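Local coordinates for serine-repeat antigen protein (Plasmodium falciparum, PDB 3CH2) that is a blood-stage antigen of the malaria parasite that carries a papain-family cysteine protease domain and probably has little or no proteolytic activity of its own, at residues A[216-221]-A[239-244]. Residues are numbered along the deposited sequence; the frame is centred on the assembly and turned at random.
Sequences KKSYWI and DMYGPT
In one of the two Met240 conformers, with CG opposite its own carbonyl carbon (chi1 -65°) and the chain extended to the sulfur, the thioether is laid over one face of the Trp220 indole, whose CG is likewise turned away from the carbonyl carbon. Two measurements fix the thioether of this conformer over the ring face. Met240 CG makes a CH-pi contact, 3.7 Å from the centroid of the Trp220 five-membered ring and 11° off its normal. Met240 SD lies 3.7 Å from the centroid of the Trp220 six-membered ring, a Met-aromatic contact over the face. The two side chains cross at about a right angle, and Val156 and Ile159 of helix 152-166 add apolar cover to Met240 and Trp220 respectively.

At the indole edge, water 2 accepts from Trp220 NE1 in the ring plane and lies within hydrogen-bonding distance of Met240 O, which also takes a hydrogen bond from Asn249 ND2.

The backbone evidence places this contact at the end of an antiparallel pairing in the papain-like fold, where strand 235-239 leaves strand 216-223. Tyr219 and Asp239 form a non-hydrogen-bonded pair with diverging side chains, and Met240 N donates to Ser218 O at 3.0 Å, nearly straight at 166°. Asp239 CA adds a CA-H...O contact to the same carbonyl oxygen.

The Asp239 carboxylate shapes the turn that follows: OD1 accepts from Tyr241 N at 3.1 Å, an Asx turn, and from Gly242 N at 2.9 Å, the two donors approaching from opposite faces of its plane. Water 1 also donates to OD1 while accepting from Ser218 N, bridging the strand to the turn. Asp239 OD2 lies 3.4 Å from Lys217 CB and is hydrogen-bonded to Tyr209 OH on strand 199-210.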
loop_
_atom_site.group_PDB
_atom_site.type_symbol
_atom_site.label_atom_id
_atom_site.label_comp_id
_atom_site.label_asym_id
_atom_site.label_seq_id
_atom_site.Cartn_x
_atom_site.Cartn_y
_atom_site.Cartn_z
ATOM N N LYS A 216 -18.817 -13.497 -15.404
ATOM C CA LYS A 216 -18.253 -12.155 -15.261
ATOM C C LYS A 216 -17.972 -11.834 -13.804
ATOM O O LYS A 216 -18.842 -11.948 -12.940
ATOM C CB LYS A 216 -19.203 -11.097 -15.873
ATOM N N LYS A 217 -16.738 -11.423 -13.534
ATOM C CA LYS A 217 -16.297 -11.169 -12.174
ATOM C C LYS A 217 -15.405 -9.928 -12.223
ATOM O O LYS A 217 -15.119 -9.404 -13.291
ATOM C CB LYS A 217 -15.524 -12.373 -11.602
ATOM C CG LYS A 217 -16.332 -13.625 -11.481
ATOM C CD LYS A 217 -17.322 -13.558 -10.340
ATOM C CE LYS A 217 -17.937 -14.908 -10.046
ATOM N NZ LYS A 217 -19.224 -14.705 -9.345
ATOM N N SER A 218 -14.930 -9.482 -11.073
ATOM C CA SER A 218 -14.012 -8.368 -11.029
ATOM C C SER A 218 -12.822 -8.684 -10.105
ATOM O O SER A 218 -12.927 -9.496 -9.207
ATOM C CB SER A 218 -14.753 -7.072 -10.614
ATOM O OG SER A 218 -15.652 -7.264 -9.514
ATOM N N TYR A 219 -11.719 -7.993 -10.335
ATOM C CA TYR A 219 -10.480 -8.154 -9.554
ATOM C C TYR A 219 -9.868 -6.826 -9.101
ATOM O O TYR A 219 -10.045 -5.780 -9.754
ATOM C CB TYR A 219 -9.429 -8.956 -10.355
ATOM C CG TYR A 219 -8.967 -8.274 -11.614
ATOM C CD1 TYR A 219 -7.936 -7.316 -11.593
ATOM C CD2 TYR A 219 -9.509 -8.586 -12.828
ATOM C CE1 TYR A 219 -7.538 -6.698 -12.722
ATOM C CE2 TYR A 219 -9.087 -7.957 -13.960
ATOM C CZ TYR A 219 -8.106 -7.027 -13.908
ATOM O OH TYR A 219 -7.709 -6.413 -15.088
ATOM N N TRP A 220 -9.194 -6.900 -7.967
ATOM C CA TRP A 220 -8.241 -5.875 -7.504
ATOM C C TRP A 220 -6.883 -6.234 -7.998
ATOM O O TRP A 220 -6.480 -7.395 -8.035
ATOM C CB TRP A 220 -8.134 -5.779 -5.975
ATOM C CG TRP A 220 -9.360 -5.449 -5.244
ATOM C CD1 TRP A 220 -9.938 -6.202 -4.276
ATOM C CD2 TRP A 220 -10.179 -4.287 -5.381
ATOM N NE1 TRP A 220 -11.036 -5.606 -3.803
ATOM C CE2 TRP A 220 -11.247 -4.438 -4.472
ATOM C CE3 TRP A 220 -10.159 -3.160 -6.201
ATOM C CZ2 TRP A 220 -12.277 -3.484 -4.354
ATOM C CZ3 TRP A 220 -11.191 -2.240 -6.085
ATOM C CH2 TRP A 220 -12.206 -2.397 -5.162
ATOM N N ILE A 221 -6.131 -5.219 -8.363
ATOM C CA ILE A 221 -4.713 -5.347 -8.573
ATOM C C ILE A 221 -4.040 -4.905 -7.279
ATOM O O ILE A 221 -4.244 -3.772 -6.807
ATOM C CB ILE A 221 -4.177 -4.465 -9.716
ATOM C CG1 ILE A 221 -4.928 -4.724 -11.038
ATOM C CG2 ILE A 221 -2.720 -4.755 -9.971
ATOM C CD1 ILE A 221 -4.511 -3.806 -12.235
ATOM N N ASP A 239 -9.832 -11.774 -6.910
ATOM C CA ASP A 239 -11.261 -11.574 -7.057
ATOM C C ASP A 239 -11.805 -10.694 -5.897
ATOM O O ASP A 239 -11.477 -10.883 -4.747
ATOM C CB ASP A 239 -11.986 -12.937 -7.152
ATOM C CG ASP A 239 -13.404 -12.814 -7.666
ATOM O OD1 ASP A 239 -14.268 -12.343 -6.871
ATOM O OD2 ASP A 239 -13.657 -13.228 -8.858
ATOM N N MET A 240 -12.562 -9.653 -6.232
ATOM C CA MET A 240 -13.027 -8.685 -5.236
ATOM C C MET A 240 -13.955 -9.306 -4.213
ATOM O O MET A 240 -14.027 -8.854 -3.056
ATOM C CB MET A 240 -13.767 -7.538 -5.906
ATOM C CG MET A 240 -12.911 -6.665 -6.822
ATOM S SD MET A 240 -13.795 -5.159 -7.190
ATOM C CE MET A 240 -15.384 -5.792 -7.632
ATOM N N TYR A 241 -14.708 -10.294 -4.652
ATOM C CA TYR A 241 -15.726 -10.887 -3.788
ATOM C C TYR A 241 -15.323 -12.253 -3.248
ATOM O O TYR A 241 -15.726 -12.620 -2.139
ATOM C CB TYR A 241 -17.084 -10.946 -4.513
ATOM C CG TYR A 241 -17.663 -9.591 -4.851
ATOM C CD1 TYR A 241 -18.668 -9.003 -4.071
ATOM C CD2 TYR A 241 -17.225 -8.902 -5.961
ATOM C CE1 TYR A 241 -19.192 -7.738 -4.404
ATOM C CE2 TYR A 241 -17.718 -7.651 -6.273
ATOM C CZ TYR A 241 -18.693 -7.071 -5.494
ATOM O OH TYR A 241 -19.177 -5.817 -5.869
ATOM N N GLY A 242 -14.560 -13.001 -4.048
ATOM C CA GLY A 242 -14.029 -14.306 -3.672
ATOM C C GLY A 242 -15.000 -15.462 -3.714
ATOM O O GLY A 242 -16.175 -15.304 -4.125
ATOM N N PRO A 243 -14.551 -16.652 -3.257
ATOM C CA PRO A 243 -15.434 -17.821 -3.174
ATOM C C PRO A 243 -16.655 -17.587 -2.279
ATOM O O PRO A 243 -16.541 -17.015 -1.185
ATOM C CB PRO A 243 -14.512 -18.916 -2.582
ATOM C CG PRO A 243 -13.137 -18.459 -2.921
ATOM C CD PRO A 243 -13.180 -16.974 -2.805
ATOM N N THR A 244 -17.803 -18.049 -2.763
ATOM C CA THR A 244 -19.081 -17.858 -2.074
ATOM C C THR A 244 -19.013 -18.289 -0.599
ATOM O O THR A 244 -19.547 -17.651 0.309
ATOM C CB THR A 244 -20.179 -18.687 -2.800
ATOM O OG1 THR A 244 -20.064 -18.473 -4.225
ATOM C CG2 THR A 244 -21.576 -18.329 -2.300
HETATM O O HOH W 1 -15.907 -10.615 -8.579
HETATM O O HOH W 2 -12.829 -6.939 -1.675
#